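Local coordinates for glycerate 2-kinase (Pyrococcus horikoshii, PDB 1X3L), which catalyses the ATP-dependent phosphorylation of D-glycerate to 2-phosphoglycerate, using magnesium as cofactor and accepting several other phosphate donors, at residues D22-R25 and A26-A30; S267-I270 and S271-I275. All blocks are in the same frame, centred on the assembly; numbering follows the deposited sequence.

In the fold
Each contact lies at the N-terminal end of a helix headed by a capping side chain: the carboxylate of Asp-22 in contact 1, which spans its entire short helix, and the hydroxyl of Ser-267 in contact 2. They lie on different helices but both border strand 260-266, and do not touch, with centres 13 Å apart. Contact 1 is partly buried: one side of helix 23-30 rests on the six-stranded parallel sheet, while Arg-25 and Asn-29 face solvent. Contact 2 is the more buried; its helix follows strand 260-266 of that sheet but packs on the mixed sheet. An aromatic-aliphatic pair marks the first; small polar side chains, a thiol and bridging waters mark the second.

Contact 1 (D22-R25 and A26-A30); sequences DPYR and AVLNA
Arg-25 and Asn-29 are joined through the backbone, where Arg-25 O takes the N-H of Asn-29 at 2.8 Å, one of the i to i+4 bonds of helix 23-30. The amide of Asn-29 folds back over the same carbonyl, but ND2, at 3.2 Å from Arg-25 O, is badly angled and makes no hydrogen bond. The side chain of Arg-25 leads off in the other direction, extended from CG to NE, into the exposed side of the helix. Its own N-H is used for capping: it donates to Asp-22 OD2 at 2.9 Å with a straight bond of 166°, reaching the oxygen on its anti side and well out of the carboxylate plane. Asp-22 is thus the N-cap, and its carbonyl opens the helical ladder with a short bond from Ala-26 N, 2.6 Å. That leaves the methyl of Ala-26 tight against the same oxygen, CB to Asp-22 O 3.0 Å. On another side of the turn Tyr-24 meets Leu-28. With CG anti to the backbone N (chi1 -178°), the ring leans outward from the helix, its CE2 side towards Leu-28, whose CD1 meets it obliquely, 3.6 Å from Tyr-24 CE2 and 3.8 Å from CZ. The phenol is fixed further by a hydrogen bond from OH to Asp-69 and a cation-pi contact with Arg-65, so Leu-28 packs against a ring held by its hydroxyl and by Arg-65. Tyr-24 and Leu-28 face helix 60-70, while Val-27 reaches both that helix and strands 188-194 and 260-266. Pro-23 lies on strand 188-194, about 8 Å from the side chain of Lys-58, a substrate-binding residue by similarity, and Ala-26 sits against Ala-266 of strand 260-266.

Contact 2 (S267-I270 and S271-I275); sequences SNSI and SCEAI
Ser-267 O accepts the N-H of Ser-271 at 3.0 Å and so begins the bonding of helix 268-281. As N-cap, Ser-267 also turns OG (chi1 67°) onto the N-H of Ile-270, 3.1 Å away and nearly straight at 163°. Water 1 links the two serines, accepting from Ser-267 N and donating to Ser-271 OG, which is bonded to Ala-17 O as well. Next, Asn-268 O receives Cys-272 N at 2.8 Å. The side-chain amide of Asn-268 is anchored by ND2 on Ser-427 O and Val-425 O; buried OD1 has no hydrogen-bond partner in the model and abuts Cys-272 SG at 3.2 Å. These bonds lie where the chain leaves strand 260-266, an outermost strand of the parallel sheet, for a helix whose Cys-272 and Ile-275 pack on strand 322-328, a passage from the parallel sheet to the mixed one. Ser-269 O holds Glu-273 N, and Glu-273 CG lies 3.0 Å from that oxygen. The two side chains meet through water 2, 2.8 Å from Ser-269 OG and weakly bonded to Glu-273 OE2. With an alanine in place of Glu-273, water 2 would probably lose its weak second partner and the Ser-269 carbonyl the CG packed on it. Ile-270 O, finally, takes Ala-274 N at 3.1 Å.

Contact 1 (D22-R25 and A26-A30)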
loop_
_atom_site.group_PDB
_atom_site.type_symbol
_atom_site.label_atom_id
_atom_site.label_comp_id
_atom_site.label_asym_id
_atom_site.label_seq_id
_atom_site.Cartn_x
_atom_site.Cartn_y
_atom_site.Cartn_z
ATOM N N ASP A 22 -1.349 -10.476 1.305
ATOM C CA ASP A 22 -2.700 -10.721 1.799
ATOM C C ASP A 22 -2.788 -10.210 3.233
ATOM O O ASP A 22 -2.006 -10.625 4.093
ATOM C CB ASP A 22 -3.024 -12.216 1.769
ATOM C CG ASP A 22 -4.405 -12.516 2.313
ATOM O OD1 ASP A 22 -5.386 -12.036 1.716
ATOM O OD2 ASP A 22 -4.514 -13.218 3.341
ATOM N N PRO A 23 -3.746 -9.309 3.516
ATOM C CA PRO A 23 -3.891 -8.761 4.870
ATOM C C PRO A 23 -3.965 -9.821 5.966
ATOM O O PRO A 23 -3.248 -9.741 6.962
ATOM C CB PRO A 23 -5.161 -7.923 4.769
ATOM C CG PRO A 23 -5.131 -7.454 3.337
ATOM C CD PRO A 23 -4.744 -8.720 2.604
ATOM N N TYR A 24 -4.827 -10.816 5.778
ATOM C CA TYR A 24 -4.971 -11.884 6.758
ATOM C C TYR A 24 -3.652 -12.650 6.936
ATOM O O TYR A 24 -3.145 -12.777 8.052
ATOM C CB TYR A 24 -6.083 -12.847 6.326
ATOM C CG TYR A 24 -6.339 -13.959 7.311
ATOM C CD1 TYR A 24 -7.099 -13.742 8.462
ATOM C CD2 TYR A 24 -5.789 -15.226 7.113
ATOM C CE1 TYR A 24 -7.304 -14.756 9.393
ATOM C CE2 TYR A 24 -5.986 -16.246 8.037
ATOM C CZ TYR A 24 -6.745 -16.003 9.174
ATOM O OH TYR A 24 -6.927 -17.005 10.094
ATOM N N ARG A 25 -3.096 -13.158 5.838
ATOM C CA ARG A 25 -1.838 -13.902 5.898
ATOM C C ARG A 25 -0.685 -13.046 6.412
ATOM O O ARG A 25 0.145 -13.519 7.184
ATOM C CB ARG A 25 -1.459 -14.441 4.516
ATOM C CG ARG A 25 -2.405 -15.489 3.952
ATOM C CD ARG A 25 -2.057 -15.785 2.496
ATOM N NE ARG A 25 -3.003 -16.703 1.868
ATOM C CZ ARG A 25 -2.892 -18.027 1.895
ATOM N NH1 ARG A 25 -1.868 -18.593 2.521
ATOM N NH2 ARG A 25 -3.806 -18.782 1.297
ATOM N N ALA A 26 -0.627 -11.792 5.974
ATOM C CA ALA A 26 0.446 -10.895 6.397
ATOM C C ALA A 26 0.499 -10.764 7.916
ATOM O O ALA A 26 1.584 -10.754 8.507
ATOM C CB ALA A 26 0.273 -9.521 5.756
ATOM N N VAL A 27 -0.669 -10.662 8.551
ATOM C CA VAL A 27 -0.709 -10.542 10.005
ATOM C C VAL A 27 -0.164 -11.807 10.661
ATOM O O VAL A 27 0.637 -11.729 11.591
ATOM C CB VAL A 27 -2.147 -10.285 10.528
ATOM C CG1 VAL A 27 -2.173 -10.383 12.057
ATOM C CG2 VAL A 27 -2.625 -8.903 10.084
ATOM N N LEU A 28 -0.588 -12.970 10.176
ATOM C CA LEU A 28 -0.116 -14.229 10.748
ATOM C C LEU A 28 1.377 -14.451 10.505
ATOM O O LEU A 28 2.061 -15.031 11.346
ATOM C CB LEU A 28 -0.932 -15.412 10.202
ATOM C CG LEU A 28 -2.430 -15.349 10.548
ATOM C CD1 LEU A 28 -3.115 -16.650 10.149
ATOM C CD2 LEU A 28 -2.602 -15.097 12.049
ATOM N N ASN A 29 1.887 -13.990 9.360
ATOM C CA ASN A 29 3.315 -14.139 9.074
ATOM C C ASN A 29 4.131 -13.295 10.048
ATOM O O ASN A 29 5.227 -13.681 10.458
ATOM C CB ASN A 29 3.666 -13.675 7.652
ATOM C CG ASN A 29 3.110 -14.586 6.575
ATOM O OD1 ASN A 29 2.989 -15.796 6.766
ATOM N ND2 ASN A 29 2.795 -14.009 5.420
ATOM N N ALA A 30 3.584 -12.139 10.413
ATOM C CA ALA A 30 4.267 -11.204 11.303
ATOM C C ALA A 30 4.064 -11.442 12.791
ATOM O O ALA A 30 4.989 -11.265 13.581
ATOM C CB ALA A 30 3.844 -9.776 10.962
#

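Contact 2 (S267-I270 and S271-I275)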
loop_
_atom_site.group_PDB
_atom_site.type_symbol
_atom_site.label_atom_id
_atom_site.label_comp_id
_atom_site.label_asym_id
_atom_site.label_seq_id
_atom_site.Cartn_x
_atom_site.Cartn_y
_atom_site.Cartn_z
ATOM N N SER A 267 4.002 -4.921 2.198
ATOM C CA SER A 267 4.504 -3.828 1.375
ATOM C C SER A 267 5.084 -4.415 0.102
ATOM O O SER A 267 5.230 -5.627 -0.022
ATOM C CB SER A 267 5.618 -3.088 2.112
ATOM O OG SER A 267 6.750 -3.936 2.267
ATOM N N ASN A 268 5.428 -3.548 -0.837
ATOM C CA ASN A 268 5.996 -4.003 -2.089
ATOM C C ASN A 268 7.295 -4.768 -1.806
ATOM O O ASN A 268 7.527 -5.837 -2.367
ATOM C CB ASN A 268 6.248 -2.803 -3.001
ATOM C CG ASN A 268 6.612 -3.213 -4.403
ATOM O OD1 ASN A 268 7.746 -3.595 -4.669
ATOM N ND2 ASN A 268 5.641 -3.155 -5.309
ATOM N N SER A 269 8.127 -4.223 -0.920
ATOM C CA SER A 269 9.393 -4.856 -0.557
ATOM C C SER A 269 9.193 -6.252 0.044
ATOM O O SER A 269 9.919 -7.196 -0.288
ATOM C CB SER A 269 10.155 -3.983 0.443
ATOM O OG SER A 269 11.342 -4.634 0.869
ATOM N N ILE A 270 8.211 -6.382 0.929
ATOM C CA ILE A 270 7.939 -7.673 1.551
ATOM C C ILE A 270 7.482 -8.678 0.496
ATOM O O ILE A 270 7.820 -9.864 0.568
ATOM C CB ILE A 270 6.894 -7.528 2.690
ATOM C CG1 ILE A 270 7.570 -6.890 3.913
ATOM C CG2 ILE A 270 6.310 -8.883 3.066
ATOM C CD1 ILE A 270 6.613 -6.506 5.017
ATOM N N SER A 271 6.735 -8.207 -0.498
ATOM C CA SER A 271 6.287 -9.104 -1.557
ATOM C C SER A 271 7.458 -9.467 -2.475
ATOM O O SER A 271 7.549 -10.600 -2.949
ATOM C CB SER A 271 5.138 -8.476 -2.361
ATOM O OG SER A 271 3.920 -8.533 -1.627
ATOM N N CYS A 272 8.357 -8.517 -2.715
ATOM C CA CYS A 272 9.523 -8.782 -3.561
ATOM C C CYS A 272 10.444 -9.798 -2.879
ATOM O O CYS A 272 11.069 -10.630 -3.538
ATOM C CB CYS A 272 10.297 -7.487 -3.834
ATOM S SG CYS A 272 9.460 -6.323 -4.969
ATOM N N GLU A 273 10.520 -9.727 -1.553
ATOM C CA GLU A 273 11.362 -10.644 -0.802
ATOM C C GLU A 273 10.747 -12.042 -0.848
ATOM O O GLU A 273 11.465 -13.041 -0.932
ATOM C CB GLU A 273 11.524 -10.152 0.641
ATOM C CG GLU A 273 12.215 -8.792 0.714
ATOM C CD GLU A 273 12.279 -8.216 2.122
ATOM O OE1 GLU A 273 11.425 -8.574 2.960
ATOM O OE2 GLU A 273 13.176 -7.385 2.384
ATOM N N ALA A 274 9.418 -12.106 -0.814
ATOM C CA ALA A 274 8.725 -13.386 -0.888
ATOM C C ALA A 274 9.036 -14.034 -2.236
ATOM O O ALA A 274 9.179 -15.253 -2.329
ATOM C CB ALA A 274 7.217 -13.188 -0.731
ATOM N N ILE A 275 9.140 -13.211 -3.278
ATOM C CA ILE A 275 9.455 -13.699 -4.623
ATOM C C ILE A 275 10.887 -14.230 -4.683
ATOM O O ILE A 275 11.134 -15.333 -5.183
ATOM C CB ILE A 275 9.329 -12.573 -5.686
ATOM C CG1 ILE A 275 7.858 -12.197 -5.893
ATOM C CG2 ILE A 275 9.937 -13.027 -7.004
ATOM C CD1 ILE A 275 7.667 -10.979 -6.811
HETATM O O HOH W 1 3.630 -7.765 1.335
HETATM O O HOH W 2 11.131 -4.946 3.628
#